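Ofchtiv-allosamidin (Ostrinia furnacalis, PDB 6JMB) probably hydrolyses the beta-1,4 links of chitin, as a group IV insect chitinase of glycosyl hydrolase family 18, and binds the inhibitor allosamidin in its active site. Local coordinates at residues A[144-147]-A[148-152]; A[236-240]-A[241-245]. One frame throughout, in Å; residues are numbered along the deposited sequence.

Contact 1: A[144-147]-A[148-152]; sequences STLL and KELRE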
loop_
_atom_site.group_PDB
_atom_site.type_symbol
_atom_site.label_atom_id
_atom_site.label_comp_id
_atom_site.label_asym_id
_atom_site.label_seq_id
_atom_site.Cartn_x
_atom_site.Cartn_y
_atom_site.Cartn_z
ATOM N N SER A 144 13.879 -1.243 -14.814
ATOM C CA SER A 144 14.956 -0.341 -14.421
ATOM C C SER A 144 15.277 0.672 -15.514
ATOM O O SER A 144 15.561 1.836 -15.216
ATOM C CB SER A 144 16.189 -1.142 -14.011
ATOM O OG SER A 144 15.968 -1.748 -12.745
ATOM N N THR A 145 15.229 0.256 -16.785
ATOM C CA THR A 145 15.437 1.212 -17.869
ATOM C C THR A 145 14.361 2.287 -17.859
ATOM O O THR A 145 14.658 3.476 -18.025
ATOM C CB THR A 145 15.467 0.480 -19.210
ATOM O OG1 THR A 145 16.541 -0.465 -19.197
ATOM C CG2 THR A 145 15.677 1.459 -20.363
ATOM N N LEU A 146 13.108 1.885 -17.645
ATOM C CA LEU A 146 12.012 2.846 -17.583
ATOM C C LEU A 146 12.244 3.871 -16.479
ATOM O O LEU A 146 12.066 5.077 -16.688
ATOM C CB LEU A 146 10.701 2.098 -17.353
ATOM C CG LEU A 146 9.464 2.969 -17.121
ATOM C CD1 LEU A 146 9.118 3.756 -18.380
ATOM C CD2 LEU A 146 8.288 2.104 -16.686
ATOM N N LEU A 147 12.651 3.409 -15.292
ATOM C CA LEU A 147 12.899 4.336 -14.191
ATOM C C LEU A 147 14.047 5.288 -14.509
ATOM O O LEU A 147 13.975 6.485 -14.202
ATOM C CB LEU A 147 13.185 3.560 -12.904
ATOM C CG LEU A 147 12.031 2.709 -12.365
ATOM C CD1 LEU A 147 12.511 1.877 -11.179
ATOM C CD2 LEU A 147 10.837 3.574 -11.985
ATOM N N LYS A 148 15.122 4.771 -15.113
ATOM C CA LYS A 148 16.240 5.627 -15.507
ATOM C C LYS A 148 15.777 6.738 -16.444
ATOM O O LYS A 148 16.141 7.909 -16.273
ATOM C CB LYS A 148 17.313 4.774 -16.182
ATOM C CG LYS A 148 18.489 5.566 -16.724
ATOM C CD LYS A 148 19.446 4.653 -17.474
ATOM C CE LYS A 148 20.658 5.412 -17.982
ATOM N NZ LYS A 148 21.463 4.593 -18.933
ATOM N N GLU A 149 14.964 6.384 -17.440
ATOM C CA GLU A 149 14.532 7.360 -18.436
ATOM C C GLU A 149 13.526 8.348 -17.855
ATOM O O GLU A 149 13.545 9.537 -18.203
ATOM C CB GLU A 149 13.997 6.633 -19.670
ATOM C CG GLU A 149 15.092 5.824 -20.379
ATOM C CD GLU A 149 14.600 5.038 -21.575
ATOM O OE1 GLU A 149 13.383 5.048 -21.835
ATOM O OE2 GLU A 149 15.435 4.401 -22.260
ATOM N N LEU A 150 12.649 7.885 -16.962
ATOM C CA LEU A 150 11.762 8.807 -16.257
ATOM C C LEU A 150 12.562 9.809 -15.437
ATOM O O LEU A 150 12.293 11.015 -15.472
ATOM C CB LEU A 150 10.804 8.030 -15.351
ATOM C CG LEU A 150 9.596 7.384 -16.030
ATOM C CD1 LEU A 150 9.057 6.234 -15.189
ATOM C CD2 LEU A 150 8.487 8.408 -16.299
ATOM N N ARG A 151 13.565 9.327 -14.700
ATOM C CA ARG A 151 14.378 10.225 -13.886
ATOM C C ARG A 151 15.064 11.276 -14.744
ATOM O O ARG A 151 15.068 12.462 -14.395
ATOM C CB ARG A 151 15.411 9.422 -13.097
ATOM C CG ARG A 151 16.507 10.269 -12.455
ATOM C CD ARG A 151 15.933 11.304 -11.503
ATOM N NE ARG A 151 15.179 10.674 -10.427
ATOM C CZ ARG A 151 14.493 11.332 -9.499
ATOM N NH1 ARG A 151 14.451 12.660 -9.513
ATOM N NH2 ARG A 151 13.845 10.660 -8.558
ATOM N N GLU A 152 15.641 10.860 -15.874
ATOM C CA GLU A 152 16.342 11.803 -16.740
ATOM C C GLU A 152 15.423 12.928 -17.198
ATOM O O GLU A 152 15.822 14.101 -17.210
ATOM C CB GLU A 152 16.933 11.061 -17.936
ATOM C CG GLU A 152 18.209 10.310 -17.589
ATOM C CD GLU A 152 18.656 9.362 -18.681
ATOM O OE1 GLU A 152 17.907 9.178 -19.665
ATOM O OE2 GLU A 152 19.766 8.801 -18.551
#

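Contact 2: A[236-240]-A[241-245]; sequences AGCPP and EKLVM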
loop_
_atom_site.group_PDB
_atom_site.type_symbol
_atom_site.label_atom_id
_atom_site.label_comp_id
_atom_site.label_asym_id
_atom_site.label_seq_id
_atom_site.Cartn_x
_atom_site.Cartn_y
_atom_site.Cartn_z
ATOM N N ALA A 236 19.659 -6.150 0.092
ATOM C CA ALA A 236 19.794 -6.204 -1.355
ATOM C C ALA A 236 20.196 -4.869 -1.968
ATOM O O ALA A 236 20.341 -4.785 -3.193
ATOM C CB ALA A 236 18.499 -6.712 -1.992
ATOM N N GLY A 237 20.362 -3.826 -1.161
ATOM C CA GLY A 237 20.917 -2.589 -1.672
ATOM C C GLY A 237 20.033 -1.363 -1.608
ATOM O O GLY A 237 20.415 -0.310 -2.124
ATOM N N CYS A 238 18.857 -1.462 -0.998
ATOM C CA CYS A 238 18.054 -0.264 -0.790
ATOM C C CYS A 238 18.549 0.458 0.457
ATOM O O CYS A 238 18.439 -0.091 1.560
ATOM C CB CYS A 238 16.588 -0.611 -0.609
ATOM S SG CYS A 238 15.541 0.862 -0.520
ATOM N N PRO A 239 19.096 1.665 0.340
ATOM C CA PRO A 239 19.542 2.376 1.532
ATOM C C PRO A 239 18.358 2.675 2.443
ATOM O O PRO A 239 17.218 2.832 1.970
ATOM C CB PRO A 239 20.166 3.660 0.975
ATOM C CG PRO A 239 19.588 3.826 -0.378
ATOM C CD PRO A 239 19.273 2.455 -0.892
ATOM N N PRO A 240 18.588 2.731 3.756
ATOM C CA PRO A 240 17.472 3.004 4.674
ATOM C C PRO A 240 16.775 4.310 4.373
ATOM O O PRO A 240 15.554 4.410 4.545
ATOM C CB PRO A 240 18.135 3.027 6.059
ATOM C CG PRO A 240 19.470 2.423 5.882
ATOM C CD PRO A 240 19.873 2.595 4.458
ATOM N N GLU A 241 17.515 5.313 3.901
ATOM C CA GLU A 241 16.928 6.609 3.595
ATOM C C GLU A 241 16.047 6.579 2.354
ATOM O O GLU A 241 15.421 7.597 2.038
ATOM C CB GLU A 241 18.025 7.665 3.465
ATOM C CG GLU A 241 18.918 7.474 2.263
ATOM C CD GLU A 241 20.206 6.729 2.583
ATOM O OE1 GLU A 241 20.253 5.976 3.587
ATOM O OE2 GLU A 241 21.179 6.899 1.815
ATOM N N LYS A 242 15.971 5.447 1.655
ATOM C CA LYS A 242 15.041 5.289 0.548
ATOM C C LYS A 242 14.008 4.200 0.781
ATOM O O LYS A 242 13.196 3.940 -0.114
ATOM C CB LYS A 242 15.786 5.022 -0.767
ATOM C CG LYS A 242 16.496 6.246 -1.315
ATOM C CD LYS A 242 16.983 6.020 -2.733
ATOM C CE LYS A 242 17.583 7.290 -3.300
ATOM N NZ LYS A 242 18.003 7.086 -4.711
ATOM N N LEU A 243 14.001 3.567 1.950
ATOM C CA LEU A 243 13.077 2.476 2.241
ATOM C C LEU A 243 11.941 3.035 3.086
ATOM O O LEU A 243 12.145 3.419 4.243
ATOM C CB LEU A 243 13.786 1.340 2.973
ATOM C CG LEU A 243 13.120 -0.045 2.908
ATOM C CD1 LEU A 243 14.078 -1.102 3.428
ATOM C CD2 LEU A 243 11.808 -0.134 3.679
ATOM N N VAL A 244 10.748 3.070 2.510
ATOM C CA VAL A 244 9.551 3.535 3.195
ATOM C C VAL A 244 8.675 2.314 3.432
ATOM O O VAL A 244 8.304 1.612 2.482
ATOM C CB VAL A 244 8.821 4.613 2.382
ATOM C CG1 VAL A 244 7.605 5.121 3.139
ATOM C CG2 VAL A 244 9.770 5.768 2.066
ATOM N N MET A 245 8.368 2.043 4.692
ATOM C CA MET A 245 7.755 0.777 5.073
ATOM C C MET A 245 6.236 0.882 5.009
ATOM O O MET A 245 5.638 1.728 5.684
ATOM C CB MET A 245 8.193 0.390 6.482
ATOM C CG MET A 245 7.855 -1.045 6.826
ATOM S SD MET A 245 8.221 -1.440 8.547
ATOM C CE MET A 245 6.701 -0.917 9.331
#

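Contact 1: A[144-147]-A[148-152]
Glu149 lies beside Thr145 one turn further along helix 138-154, an outer helix of the TIM barrel that follows strand 120-124 and leads to strand 160-165. Glu149 CB sits 3.6 Å from Thr145 O. With chi1 at -65°, Glu149 CG is anti to the carbonyl carbon, beside the backbone N, and passes 3.4 Å from Thr145 O. From there the chain runs extended. CD comes alongside the Thr145 methyl, and Glu149 OE2 ends 3.5 Å from Thr145 CG2. The two side chains point the same way. OE1 forms a salt bridge with Arg102 of helix 99-116, so the carboxylate ties this helix to its neighbour. An alanine in place of Glu149 would probably leave Arg102 without this charge partner and the Thr145 methyl without the chain beside it. The leucines supply the apolar packing. Leu146 CG meets Leu150 CD1 at 3.8 Å, and the two side chains cross obliquely. Leu147 packs on Leu161 and Val163 of strand 160-165, and Leu150 on Phe105 and Ile106 of helix 99-116. The guanidinium group of Arg151 has three partners: NE bonds Tyr184 O, and salt bridges run from NH1 to Asp155 and from NH2 to Asp186. Four successive i to i+4 backbone bonds join the two segments. The last runs from Arg151 N to Leu147 O at 2.9 Å, with an N-H...O angle of 164°.

Contact 2: A[236-240]-A[241-245]
A tight 3-10 turn takes the chain from the loop after helix 226-235 into strand 243-256, one of the parallel strands of the TIM barrel. Two i to i+3 hydrogen bonds close it. Lys242 N binds Pro239 O at 2.9 Å, and Leu243 N binds Pro240 O at 3.1 Å. Neither proline has an N-H to give, but both offer their carbonyl oxygens.

The side chains fold round this turn. Glu241 has CG between its backbone N and carbonyl carbon, chi1 68°, and a bend at chi2. This brings the carboxylate back over the proline pair. Glu241 CD lies 3.5 Å from Pro239 CB, and Glu241 OE1 is also 3.5 Å from Pro240 CD. The contact is van der Waals. Lys242 runs extended past the Pro239 ring on another course. Lys242 CB and Lys242 CG each lie 4.0 Å from Pro239 CG, and Lys242 CD is only slightly farther. The ammonium group goes on to the carbonyl oxygens of Ala182 and Val185, so the lysine ties the turn to the end of helix 178-184 and the residues after it. Cys238 packs inward, with Cys238 SG 3.9 Å from Leu243 CB.

Before the turn, Gly237 ends helix 226-235 in a Schellman motif. Its positive phi would press a CB against the preceding carbonyl oxygen.

Around the turn, Cys238 touches Ile188 of strand 187-190 and Val178 of helix 178-184. Leu243 packs against Trp233 and Leu234 of helix 226-235. The new strand bonds through its backbone to Ile188 and Val190 of strand 187-190. It also bonds to Arg340, just before strand 341-345, and to Gly341, the first residue of that strand.

Both contacts are local and partly buried. Contact 1 lies within one outer helix of the barrel, its centre about 22 Å from that of the chain. Contact 2 joins a loop to a barrel strand, about 16 Å from the same centre. Buried leucines sit beside exposed Lys148 in contact 1; in contact 2, Cys238 and Leu243 are buried and Glu241 is exposed. Contact 1 has i to i+4 bonds, and its charged side chains reach outside partners, among them Arg102 of helix 99-116. Contact 2 has i to i+3 bonds, proline rings and a lysine held by backbone carbonyls. The two do not touch, but both pack on helix 178-184: contact 1 through Leu147 and Lys148, contact 2 through Cys238 and Pro239.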